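Local coordinates for protein FMN-dependent nitronate monooxygenase (Shewanella oneidensis, PDB 5LSM) that probably oxidises propionate 3-nitronate to 3-oxopropanoate with molecular oxygen, using a bound flavin mononucleotide as cofactor, at residues Pro14-Pro19 against Ala234-Thr239; Ala31-Gly36 against Lys64-Asn69; Asn69-Arg74 against Phe131-Pro136; Arg167-Ile172 against Val208-Ile213. One frame throughout, in Å; residues are numbered along the deposited sequence.

Interaction 1: Pro14-Pro19 against Ala234-Thr239; sequences PIIQAP and AVQVGT. With FMN (flavin mononucleotide), chain I.
Ile16 and Gln236 sit abreast on two parallel strands joined by four backbone hydrogen bonds. Ile16 N donates to Val235 O at 2.7 Å, and Ile16 O in turn accepts from Val237 N at 2.8 Å. Val235 N to Pro14 O and Ala18 N to Val237 O continue the pattern at either end. On the face that holds Ile16 and Gln236, the branch methyl CG2 of Ile16 rests on the amide nitrogen NE2 of Gln236 at 3.5 Å. Ala18 CB packs beside Gln236 CG, 3.8 Å away. With CG anti to the backbone N (chi1 -172°) and the chain extended beyond it, the Gln236 amide reaches the cofactor, and OE1 accepts a hydrogen bond from FMN O2' at 2.8 Å. On the other face Ile15 and Val235 point the same way, side by side, CD1 of the first 3.4 Å from CG2 of the second, and helix 221-229 covers Val235. Where the second strand ends, Gly238 N binds FMN O1P at 2.7 Å; a side chain on this glycine would run into FMN O4'. Thr239 OG1 donates to FMN O3P at 2.6 Å and is itself bonded to Gly325 N. First strand beside last, with cofactor phosphate held just past the end of the last, is the closing seam of a flavin-binding TIM barrel.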
# COMPACT_ATOMS: atom_id res chain seq x y z
N PRO A 14 -4.16 12.88 -20.28
CA PRO A 14 -3.14 12.81 -19.25
C PRO A 14 -2.91 11.37 -18.78
O PRO A 14 -2.81 11.13 -17.57
CB PRO A 14 -3.72 13.68 -18.12
CG PRO A 14 -5.19 13.49 -18.25
CD PRO A 14 -5.46 13.32 -19.74
N ILE A 15 -2.79 10.45 -19.74
CA ILE A 15 -2.40 9.06 -19.49
C ILE A 15 -1.00 8.80 -20.03
O ILE A 15 -0.69 9.12 -21.17
CB ILE A 15 -3.35 8.09 -20.22
CG1 ILE A 15 -4.81 8.42 -19.92
CG2 ILE A 15 -3.04 6.66 -19.84
CD1 ILE A 15 -5.14 8.49 -18.45
N ILE A 16 -0.15 8.21 -19.20
CA ILE A 16 1.15 7.71 -19.65
C ILE A 16 1.08 6.21 -19.58
O ILE A 16 0.65 5.65 -18.58
CB ILE A 16 2.32 8.22 -18.77
CG1 ILE A 16 2.35 9.76 -18.77
CG2 ILE A 16 3.67 7.64 -19.24
CD1 ILE A 16 3.41 10.37 -17.89
N GLN A 17 1.42 5.56 -20.67
CA GLN A 17 1.53 4.13 -20.67
C GLN A 17 2.90 3.74 -20.10
O GLN A 17 3.94 4.18 -20.60
CB GLN A 17 1.32 3.59 -22.08
CG GLN A 17 1.85 2.20 -22.31
CD GLN A 17 3.12 2.23 -23.09
OE1 GLN A 17 3.21 2.94 -24.09
NE2 GLN A 17 4.12 1.48 -22.65
N ALA A 18 2.88 2.96 -19.02
CA ALA A 18 4.11 2.64 -18.29
C ALA A 18 5.10 1.85 -19.16
O ALA A 18 4.72 0.88 -19.82
CB ALA A 18 3.78 1.85 -17.03
N PRO A 19 6.37 2.30 -19.19
CA PRO A 19 7.38 1.53 -19.94
C PRO A 19 7.65 0.22 -19.24
O PRO A 19 8.10 0.23 -18.11
CB PRO A 19 8.62 2.41 -19.84
CG PRO A 19 8.43 3.16 -18.57
CD PRO A 19 6.97 3.49 -18.57
N ALA A 234 -1.41 13.68 -14.09
CA ALA A 234 -1.47 12.61 -15.08
C ALA A 234 -1.38 11.29 -14.32
O ALA A 234 -1.11 11.28 -13.10
CB ALA A 234 -0.33 12.72 -16.08
N VAL A 235 -1.60 10.19 -15.04
CA VAL A 235 -1.44 8.86 -14.47
C VAL A 235 -0.59 7.98 -15.36
O VAL A 235 -0.67 8.07 -16.59
CB VAL A 235 -2.80 8.16 -14.23
CG1 VAL A 235 -3.64 8.96 -13.26
CG2 VAL A 235 -3.55 7.97 -15.54
N GLN A 236 0.20 7.11 -14.73
CA GLN A 236 1.02 6.16 -15.42
C GLN A 236 0.43 4.80 -15.19
O GLN A 236 0.29 4.37 -14.06
CB GLN A 236 2.48 6.22 -14.94
CG GLN A 236 3.42 5.37 -15.77
CD GLN A 236 4.88 5.77 -15.65
OE1 GLN A 236 5.73 5.00 -15.21
NE2 GLN A 236 5.19 6.95 -16.13
N VAL A 237 0.13 4.12 -16.28
CA VAL A 237 -0.65 2.91 -16.24
C VAL A 237 0.17 1.79 -16.86
O VAL A 237 0.60 1.91 -18.01
CB VAL A 237 -1.95 3.08 -17.02
CG1 VAL A 237 -2.70 1.76 -17.11
CG2 VAL A 237 -2.80 4.13 -16.35
N GLY A 238 0.38 0.72 -16.08
CA GLY A 238 1.21 -0.41 -16.50
C GLY A 238 0.43 -1.71 -16.65
O GLY A 238 0.14 -2.15 -17.77
N THR A 239 0.07 -2.31 -15.53
CA THR A 239 -0.53 -3.64 -15.51
C THR A 239 -1.76 -3.79 -16.43
O THR A 239 -1.96 -4.84 -17.02
CB THR A 239 -0.90 -4.01 -14.08
OG1 THR A 239 0.29 -4.05 -13.29
CG2 THR A 239 -1.60 -5.35 -14.02
N1 FMN I . 9.22 1.09 -14.85
C2 FMN I . 10.35 1.54 -15.47
O2 FMN I . 10.81 2.68 -15.16
N3 FMN I . 11.02 0.81 -16.38
C4 FMN I . 10.60 -0.41 -16.74
O4 FMN I . 11.22 -1.10 -17.57
C4A FMN I . 9.39 -0.96 -16.11
N5 FMN I . 8.92 -2.16 -16.46
C5A FMN I . 7.78 -2.64 -15.94
C6 FMN I . 7.34 -3.89 -16.39
C7 FMN I . 6.17 -4.44 -15.91
C7M FMN I . 5.76 -5.80 -16.40
C8 FMN I . 5.37 -3.68 -14.90
C8M FMN I . 4.09 -4.29 -14.36
C9 FMN I . 5.80 -2.43 -14.45
C9A FMN I . 7.00 -1.87 -14.93
N10 FMN I . 7.48 -0.58 -14.55
C10 FMN I . 8.69 -0.12 -15.12
C1' FMN I . 6.81 0.26 -13.54
C2' FMN I . 5.75 1.15 -14.17
O2' FMN I . 6.39 2.30 -14.76
C3' FMN I . 4.72 1.61 -13.12
O3' FMN I . 5.41 2.07 -11.95
C4' FMN I . 3.76 0.51 -12.67
O4' FMN I . 3.39 -0.39 -13.72
C5' FMN I . 2.52 1.18 -12.08
O5' FMN I . 1.65 0.23 -11.47
P FMN I . 0.56 -0.63 -12.27
O1P FMN I . 0.05 0.22 -13.41
O2P FMN I . -0.47 -0.92 -11.21
O3P FMN I . 1.36 -1.81 -12.70

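Interaction 2: Ala31-Gly36 against Lys64-Asn69; sequences AVSEAG and KPINVN. With FMN (flavin mononucleotide), chain I.
The Schellman motif that ends helix 26-35 is where Ser33 and Glu34 meet Lys64 and Pro65, at the entry to strand 66-71 of the TIM barrel. Gly36 closes the motif: its positive phi of 120° suits a residue without a side chain, and its N bonds back to Ser33 O at 3.1 Å. Two side chains, one from each segment, tie this helix end to the approach of the strand. Ser33 OG lies beside its own backbone N, anti to the carbonyl carbon (chi1 -74°), and from there donates to Pro65 O at 2.5 Å, close to the line of that carbonyl. The same hydroxyl accepts from Gly39 N, so it joins the helix to two successive strand regions. Lys64 reaches across in the opposite sense. Its extended chain runs past the last turn, CD lying 3.1 Å from Ser33 O, and NZ bonds to Glu34 O at 3.0 Å, tilted out of the carbonyl plane. An ammonium group among the carbonyls of a helix C-terminus is probably favourable electrostatically. Glu34 OE1 stays 4.6 Å from Lys64 NZ, too far for a salt bridge, and is bonded instead to Thr62 OG1. An alanine in place of Lys64 would probably leave Glu34 O without its ammonium partner and open a gap alongside Ser33 O. Farther along, the strand delivers Asn69 to the cofactor, where OD1 accepts from FMN N3 at 2.7 Å.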
# COMPACT_ATOMS: atom_id res chain seq x y z
N ALA A 31 0.67 2.96 -30.40
CA ALA A 31 -0.79 2.93 -30.30
C ALA A 31 -1.28 3.94 -29.26
O ALA A 31 -2.28 4.62 -29.48
CB ALA A 31 -1.29 1.52 -29.97
N VAL A 32 -0.56 4.05 -28.15
CA VAL A 32 -0.96 4.95 -27.07
C VAL A 32 -0.71 6.42 -27.41
O VAL A 32 -1.54 7.30 -27.08
CB VAL A 32 -0.28 4.61 -25.71
CG1 VAL A 32 -0.70 5.61 -24.64
CG2 VAL A 32 -0.63 3.20 -25.26
N SER A 33 0.41 6.71 -28.07
CA SER A 33 0.70 8.08 -28.51
C SER A 33 -0.25 8.52 -29.62
O SER A 33 -0.79 9.63 -29.55
CB SER A 33 2.15 8.23 -28.95
OG SER A 33 3.02 8.25 -27.83
N GLU A 34 -0.54 7.62 -30.56
CA GLU A 34 -1.53 7.92 -31.62
C GLU A 34 -2.91 8.15 -31.04
O GLU A 34 -3.62 9.05 -31.49
CB GLU A 34 -1.58 6.80 -32.67
CG GLU A 34 -0.54 6.93 -33.78
CD GLU A 34 -0.80 8.10 -34.74
OE1 GLU A 34 -0.17 9.18 -34.59
OE2 GLU A 34 -1.62 7.93 -35.68
N ALA A 35 -3.24 7.42 -29.98
CA ALA A 35 -4.55 7.57 -29.33
C ALA A 35 -4.71 8.88 -28.60
O ALA A 35 -5.82 9.25 -28.28
CB ALA A 35 -4.80 6.42 -28.37
N GLY A 36 -3.59 9.52 -28.25
CA GLY A 36 -3.61 10.85 -27.62
C GLY A 36 -2.95 10.94 -26.23
O GLY A 36 -3.00 12.00 -25.58
N LYS A 64 3.73 11.95 -32.92
CA LYS A 64 3.29 12.37 -31.61
C LYS A 64 4.33 12.03 -30.53
O LYS A 64 5.21 11.20 -30.75
CB LYS A 64 1.94 11.75 -31.29
CG LYS A 64 0.80 12.45 -32.02
CD LYS A 64 -0.52 11.74 -31.82
CE LYS A 64 -1.67 12.57 -32.35
NZ LYS A 64 -2.96 11.85 -32.18
N PRO A 65 4.28 12.74 -29.39
CA PRO A 65 5.24 12.58 -28.29
C PRO A 65 5.38 11.15 -27.78
O PRO A 65 4.45 10.35 -27.86
CB PRO A 65 4.66 13.47 -27.19
CG PRO A 65 3.90 14.52 -27.93
CD PRO A 65 3.34 13.85 -29.14
N ILE A 66 6.60 10.82 -27.37
CA ILE A 66 6.89 9.55 -26.74
C ILE A 66 7.88 9.72 -25.61
O ILE A 66 8.60 10.72 -25.53
CB ILE A 66 7.49 8.54 -27.74
CG1 ILE A 66 8.90 8.94 -28.12
CG2 ILE A 66 6.60 8.43 -28.96
CD1 ILE A 66 9.42 8.20 -29.33
N ASN A 67 7.97 8.67 -24.81
CA ASN A 67 8.72 8.63 -23.56
C ASN A 67 9.65 7.45 -23.71
O ASN A 67 9.19 6.36 -24.00
CB ASN A 67 7.74 8.42 -22.40
CG ASN A 67 8.41 7.93 -21.11
OD1 ASN A 67 9.58 8.22 -20.82
ND2 ASN A 67 7.62 7.27 -20.28
N VAL A 68 10.96 7.68 -23.68
CA VAL A 68 11.92 6.57 -23.68
C VAL A 68 12.48 6.39 -22.27
O VAL A 68 12.79 7.38 -21.58
CB VAL A 68 13.06 6.74 -24.72
CG1 VAL A 68 12.49 7.12 -26.07
CG2 VAL A 68 14.07 7.79 -24.28
N ASN A 69 12.52 5.13 -21.82
CA ASN A 69 12.77 4.82 -20.41
C ASN A 69 14.11 4.11 -20.23
O ASN A 69 14.43 3.19 -20.99
CB ASN A 69 11.66 3.92 -19.87
CG ASN A 69 11.86 3.56 -18.42
OD1 ASN A 69 12.36 2.47 -18.10
ND2 ASN A 69 11.57 4.51 -17.54
N1 FMN I . 9.22 1.09 -14.85
C2 FMN I . 10.35 1.54 -15.47
O2 FMN I . 10.81 2.68 -15.16
N3 FMN I . 11.02 0.81 -16.38
C4 FMN I . 10.60 -0.41 -16.74
O4 FMN I . 11.22 -1.10 -17.57
C4A FMN I . 9.39 -0.96 -16.11
N5 FMN I . 8.92 -2.16 -16.46
C5A FMN I . 7.78 -2.64 -15.94
C6 FMN I . 7.34 -3.89 -16.39
C7 FMN I . 6.17 -4.44 -15.91
C7M FMN I . 5.76 -5.80 -16.40
C8 FMN I . 5.37 -3.68 -14.90
C8M FMN I . 4.09 -4.29 -14.36
C9 FMN I . 5.80 -2.43 -14.45
C9A FMN I . 7.00 -1.87 -14.93
N10 FMN I . 7.48 -0.58 -14.55
C10 FMN I . 8.69 -0.12 -15.12
C1' FMN I . 6.81 0.26 -13.54
C2' FMN I . 5.75 1.15 -14.17
O2' FMN I . 6.39 2.30 -14.76
C3' FMN I . 4.72 1.61 -13.12
O3' FMN I . 5.41 2.07 -11.95
C4' FMN I . 3.76 0.51 -12.67
O4' FMN I . 3.39 -0.39 -13.72
C5' FMN I . 2.52 1.18 -12.08
O5' FMN I . 1.65 0.23 -11.47
P FMN I . 0.56 -0.63 -12.27
O1P FMN I . 0.05 0.22 -13.41
O2P FMN I . -0.47 -0.92 -11.21
O3P FMN I . 1.36 -1.81 -12.70

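Interaction 3: Asn69-Arg74 against Phe131-Pro136. With FMN (flavin mononucleotide), chain I.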
# COMPACT_ATOMS: atom_id res chain seq x y z
N ASN A 69 12.52 5.13 -21.82
CA ASN A 69 12.77 4.82 -20.41
C ASN A 69 14.11 4.11 -20.23
O ASN A 69 14.43 3.19 -20.99
CB ASN A 69 11.66 3.92 -19.87
CG ASN A 69 11.86 3.56 -18.42
OD1 ASN A 69 12.36 2.47 -18.10
ND2 ASN A 69 11.57 4.51 -17.54
N PHE A 70 14.86 4.51 -19.20
CA PHE A 70 16.15 3.91 -18.88
C PHE A 70 16.33 3.67 -17.39
O PHE A 70 15.76 4.40 -16.56
CB PHE A 70 17.28 4.81 -19.36
CG PHE A 70 17.43 4.84 -20.84
CD1 PHE A 70 16.75 5.79 -21.59
CD2 PHE A 70 18.24 3.91 -21.48
CE1 PHE A 70 16.89 5.81 -22.97
CE2 PHE A 70 18.38 3.94 -22.86
CZ PHE A 70 17.69 4.89 -23.61
N PHE A 71 17.19 2.71 -17.06
CA PHE A 71 17.67 2.50 -15.70
C PHE A 71 18.94 3.27 -15.51
O PHE A 71 19.87 3.12 -16.30
CB PHE A 71 18.00 1.03 -15.45
CG PHE A 71 16.81 0.14 -15.40
CD1 PHE A 71 15.52 0.66 -15.37
CD2 PHE A 71 16.98 -1.22 -15.34
CE1 PHE A 71 14.42 -0.18 -15.32
CE2 PHE A 71 15.89 -2.07 -15.26
CZ PHE A 71 14.61 -1.54 -15.26
N CYS A 72 19.04 3.98 -14.38
CA CYS A 72 20.30 4.62 -13.99
C CYS A 72 20.65 4.25 -12.53
O CYS A 72 20.70 5.10 -11.64
CB CYS A 72 20.20 6.12 -14.16
SG CYS A 72 18.83 6.80 -13.23
N HIS A 73 20.84 2.96 -12.32
CA HIS A 73 21.28 2.42 -11.06
C HIS A 73 22.81 2.43 -11.01
O HIS A 73 23.47 2.50 -12.05
CB HIS A 73 20.79 0.97 -10.91
CG HIS A 73 21.25 0.06 -12.02
ND1 HIS A 73 20.69 0.07 -13.28
CD2 HIS A 73 22.19 -0.92 -12.03
CE1 HIS A 73 21.29 -0.83 -14.04
NE2 HIS A 73 22.19 -1.45 -13.30
N ARG A 74 23.35 2.32 -9.80
CA ARG A 74 24.75 2.05 -9.64
C ARG A 74 25.01 0.58 -9.94
O ARG A 74 24.25 -0.29 -9.52
CB ARG A 74 25.19 2.41 -8.23
CG ARG A 74 24.80 3.83 -7.82
CD ARG A 74 25.85 4.48 -6.93
NE ARG A 74 25.91 3.87 -5.59
CZ ARG A 74 25.01 4.08 -4.63
NH1 ARG A 74 23.96 4.87 -4.83
NH2 ARG A 74 25.17 3.50 -3.45
N PHE A 131 13.46 7.98 -16.18
CA PHE A 131 14.50 7.19 -15.55
C PHE A 131 13.89 6.42 -14.40
O PHE A 131 12.98 6.93 -13.73
CB PHE A 131 15.64 8.09 -15.03
CG PHE A 131 16.52 8.61 -16.12
CD1 PHE A 131 17.35 7.75 -16.81
CD2 PHE A 131 16.44 9.92 -16.51
CE1 PHE A 131 18.12 8.21 -17.86
CE2 PHE A 131 17.24 10.40 -17.53
CZ PHE A 131 18.08 9.54 -18.21
N HIS A 132 14.34 5.18 -14.22
CA HIS A 132 14.09 4.40 -13.00
C HIS A 132 15.36 4.31 -12.12
O HIS A 132 16.48 4.15 -12.64
CB HIS A 132 13.64 2.99 -13.40
CG HIS A 132 12.52 2.45 -12.57
ND1 HIS A 132 11.35 3.14 -12.38
CD2 HIS A 132 12.37 1.26 -11.96
CE1 HIS A 132 10.52 2.40 -11.67
NE2 HIS A 132 11.12 1.26 -11.38
N PHE A 133 15.16 4.36 -10.81
CA PHE A 133 16.25 4.38 -9.82
C PHE A 133 17.01 5.71 -9.83
O PHE A 133 18.24 5.72 -9.80
CB PHE A 133 17.25 3.20 -10.00
CG PHE A 133 16.61 1.88 -10.32
CD1 PHE A 133 15.64 1.35 -9.50
CD2 PHE A 133 16.99 1.16 -11.44
CE1 PHE A 133 15.02 0.15 -9.82
CE2 PHE A 133 16.37 -0.02 -11.77
CZ PHE A 133 15.39 -0.54 -10.94
N GLY A 134 16.28 6.82 -9.86
CA GLY A 134 16.88 8.16 -9.70
C GLY A 134 17.21 8.87 -11.01
O GLY A 134 16.40 8.92 -11.93
N LEU A 135 18.39 9.45 -11.08
CA LEU A 135 18.80 10.22 -12.24
C LEU A 135 20.26 9.95 -12.58
O LEU A 135 21.05 9.63 -11.70
CB LEU A 135 18.62 11.71 -11.96
CG LEU A 135 17.18 12.20 -11.81
CD1 LEU A 135 17.19 13.63 -11.29
CD2 LEU A 135 16.43 12.10 -13.13
N PRO A 136 20.62 10.12 -13.85
CA PRO A 136 22.04 10.10 -14.23
C PRO A 136 22.83 11.36 -13.80
O PRO A 136 22.25 12.31 -13.23
CB PRO A 136 21.97 9.97 -15.75
CG PRO A 136 20.67 10.61 -16.13
CD PRO A 136 19.72 10.43 -14.98
N1 FMN I . 9.22 1.09 -14.85
C2 FMN I . 10.35 1.54 -15.47
O2 FMN I . 10.81 2.68 -15.16
N3 FMN I . 11.02 0.81 -16.38
C4 FMN I . 10.60 -0.41 -16.74
O4 FMN I . 11.22 -1.10 -17.57
C4A FMN I . 9.39 -0.96 -16.11
N5 FMN I . 8.92 -2.16 -16.46
C5A FMN I . 7.78 -2.64 -15.94
C6 FMN I . 7.34 -3.89 -16.39
C7 FMN I . 6.17 -4.44 -15.91
C7M FMN I . 5.76 -5.80 -16.40
C8 FMN I . 5.37 -3.68 -14.90
C8M FMN I . 4.09 -4.29 -14.36
C9 FMN I . 5.80 -2.43 -14.45
C9A FMN I . 7.00 -1.87 -14.93
N10 FMN I . 7.48 -0.58 -14.55
C10 FMN I . 8.69 -0.12 -15.12
C1' FMN I . 6.81 0.26 -13.54
C2' FMN I . 5.75 1.15 -14.17
O2' FMN I . 6.39 2.30 -14.76
C3' FMN I . 4.72 1.61 -13.12
O3' FMN I . 5.41 2.07 -11.95
C4' FMN I . 3.76 0.51 -12.67
O4' FMN I . 3.39 -0.39 -13.72
C5' FMN I . 2.52 1.18 -12.08
O5' FMN I . 1.65 0.23 -11.47
P FMN I . 0.56 -0.63 -12.27
O1P FMN I . 0.05 0.22 -13.41
O2P FMN I . -0.47 -0.92 -11.21
O3P FMN I . 1.36 -1.81 -12.70
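The ring of Phe71 takes the edge of Phe133 on one face: CE2 of Phe133 stands over its centre, the ring planes are turned by 58° and the centroids lie 4.9 Å apart, an edge-to-face pair. At the edge of the Phe71 ring, near its plane, comes FMN N3, 3.7 Å from CE1. His132, alongside Phe71 and pointing the same way, brings CB to within 3.6 Å of Phe71 CD1, and its CD2 lies over one face of the Phe133 ring, offset toward the rim. One face of the imidazole lies against the pyrimidine end of the flavin, with FMN C2 offset toward the ring rim, while His132 NE2 is bonded to His182 O. The ring of Phe131 carries Pro136 CD over the centre of one face. Cys72 SG meets that ring obliquely, 4.8 Å from its centroid, a sulfur-aromatic contact. With chi1 at 57°, between backbone N and carbonyl carbon, the sulfur is tucked into the turn after strand 128-132, 3.4 Å from Leu135 N. Between the two sets of rings the backbones pair in parallel, His132 N to Phe70 O at 2.8 Å and Cys72 N to His132 O at 3.1 Å. Phe71 and His132 thus sit at the cofactor end of adjacent barrel strands, whereas Phe70 faces outward against helix 115-124 and Phe131 against Ile144 of helix 138-145. Strand 150-155 is the next neighbour, through Phe131 and Ile152.

Interaction 4: Arg167-Ile172 against Val208-Ile213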
# COMPACT_ATOMS: atom_id res chain seq x y z
N ARG A 167 17.25 18.29 -8.38
CA ARG A 167 18.16 17.95 -9.45
C ARG A 167 17.55 18.19 -10.83
O ARG A 167 18.06 17.72 -11.83
CB ARG A 167 18.59 16.49 -9.31
CG ARG A 167 19.43 16.19 -8.07
CD ARG A 167 20.69 15.44 -8.44
NE ARG A 167 21.33 16.02 -9.62
CZ ARG A 167 21.92 15.34 -10.61
NH1 ARG A 167 22.01 14.01 -10.58
NH2 ARG A 167 22.42 15.99 -11.64
N GLY A 168 16.45 18.93 -10.89
CA GLY A 168 15.96 19.47 -12.15
C GLY A 168 14.91 18.65 -12.89
O GLY A 168 14.59 18.96 -14.03
N ALA A 169 14.33 17.64 -12.24
CA ALA A 169 13.29 16.85 -12.90
C ALA A 169 12.16 17.78 -13.32
O ALA A 169 11.94 18.80 -12.69
CB ALA A 169 12.76 15.75 -11.99
N ASP A 170 11.51 17.46 -14.43
CA ASP A 170 10.41 18.28 -14.91
C ASP A 170 9.10 17.80 -14.31
O ASP A 170 8.16 18.57 -14.17
CB ASP A 170 10.36 18.27 -16.44
CG ASP A 170 11.52 19.06 -17.06
OD1 ASP A 170 11.48 20.31 -16.97
OD2 ASP A 170 12.48 18.44 -17.61
N ALA A 171 9.05 16.51 -13.97
CA ALA A 171 7.91 15.90 -13.27
C ALA A 171 8.38 14.69 -12.49
O ALA A 171 9.42 14.09 -12.81
CB ALA A 171 6.84 15.49 -14.27
N ILE A 172 7.56 14.28 -11.54
CA ILE A 172 7.85 13.18 -10.63
C ILE A 172 6.81 12.10 -10.82
O ILE A 172 5.62 12.39 -10.76
CB ILE A 172 7.75 13.66 -9.17
CG1 ILE A 172 8.81 14.71 -8.91
CG2 ILE A 172 7.90 12.49 -8.18
CD1 ILE A 172 8.74 15.30 -7.51
N VAL A 208 6.05 19.23 -3.29
CA VAL A 208 6.75 19.72 -4.49
C VAL A 208 5.88 20.71 -5.24
O VAL A 208 4.68 20.77 -5.05
CB VAL A 208 7.19 18.59 -5.45
CG1 VAL A 208 8.00 17.54 -4.72
CG2 VAL A 208 6.00 17.94 -6.15
N GLU A 209 6.52 21.50 -6.09
CA GLU A 209 5.81 22.46 -6.90
C GLU A 209 5.58 21.93 -8.30
O GLU A 209 4.63 22.31 -8.95
CB GLU A 209 6.59 23.77 -6.96
CG GLU A 209 6.62 24.53 -5.65
CD GLU A 209 7.82 25.45 -5.54
OE1 GLU A 209 8.57 25.36 -4.55
OE2 GLU A 209 8.05 26.24 -6.49
N ILE A 210 6.44 21.01 -8.75
CA ILE A 210 6.31 20.43 -10.09
C ILE A 210 5.19 19.40 -10.22
O ILE A 210 4.57 19.02 -9.23
CB ILE A 210 7.63 19.84 -10.60
CG1 ILE A 210 8.13 18.71 -9.67
CG2 ILE A 210 8.66 20.95 -10.75
CD1 ILE A 210 9.49 18.15 -10.07
N PRO A 211 4.82 19.05 -11.47
CA PRO A 211 3.67 18.16 -11.65
C PRO A 211 3.95 16.73 -11.18
O PRO A 211 5.08 16.26 -11.29
CB PRO A 211 3.45 18.17 -13.17
CG PRO A 211 4.06 19.46 -13.62
CD PRO A 211 5.25 19.66 -12.75
N VAL A 212 2.91 16.05 -10.73
CA VAL A 212 3.04 14.72 -10.19
C VAL A 212 2.17 13.74 -10.97
O VAL A 212 0.99 14.00 -11.21
CB VAL A 212 2.69 14.68 -8.69
CG1 VAL A 212 2.97 13.30 -8.11
CG2 VAL A 212 3.49 15.73 -7.93
N ILE A 213 2.81 12.68 -11.43
CA ILE A 213 2.17 11.58 -12.14
C ILE A 213 1.89 10.42 -11.17
O ILE A 213 2.78 9.94 -10.46
CB ILE A 213 3.09 11.07 -13.27
CG1 ILE A 213 3.38 12.20 -14.27
CG2 ILE A 213 2.45 9.87 -13.97
CD1 ILE A 213 4.75 12.16 -14.92
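Ile172 and Ile210 form the tight part of this contact, their side chains crossing at about a right angle with Ile172 CG1 3.7 Å from Ile210 CD1. Val208 meets Ile172 tip to tip, its CG1 3.7 Å from Ile172 CD1, so the end of Ile172 is held by two apolar partners. Ile210 gets there because its CG1 lies between the backbone N and the carbonyl carbon (chi1 60°), which sends the chain across toward residues 169-172. An alanine at Ile210 would probably open a gap beside Ile172 CG1 and leave its ethyl arm less firmly held, with Val208 still at its tip. Pro211 CD is also close, 3.4 Å from Asp170 O. Beside this packing the strands begin to pair, Ile172 N with Pro211 O at 3.2 Å and Ile213 N with Ile172 O at 2.9 Å, and Ala171 CB makes a lighter buried contact with Ile213 CD1 at 4.0 Å. The looser side is at partly exposed Asp170, whose side chain starts away from residues 208-213 and meets none of them; its OD2 accepts from Val151 N. Each segment leads from a helix end through a short loop into a barrel strand, helix 158-166 closing in a Schellman motif at Gly168. That helix covers Ile172 through Ala161 and Val208 and Ile210 through Glu165, helix 4-9 meets Pro211 and Ile213 through Leu5, and strand 150-155 flanks Ala171.

In the fold
All four contacts belong to one eight-stranded parallel barrel, and three of them touch FMN. Interaction 1 serves the phosphate and ribityl chain, while interactions 2 and 3, with centres 20 Å apart, share Asn69, which binds the pyrimidine edge of the flavin. Pro19 CB packs on Asn69 CB at 3.4 Å, bringing interaction 1 against both. Interaction 4 lies farther back, the side chain of Ile213 about 9 Å from FMN, yet it reaches the site at second hand: Ile213 CG2 lies 3.6 Å from the backbone N of FMN-binding Gln236, and Ile213 CD1 also packs on Ile16 CD1. Pro136 O and Arg167 NH1, 3.2 Å apart in a probable hydrogen bond, connect interactions 3 and 4.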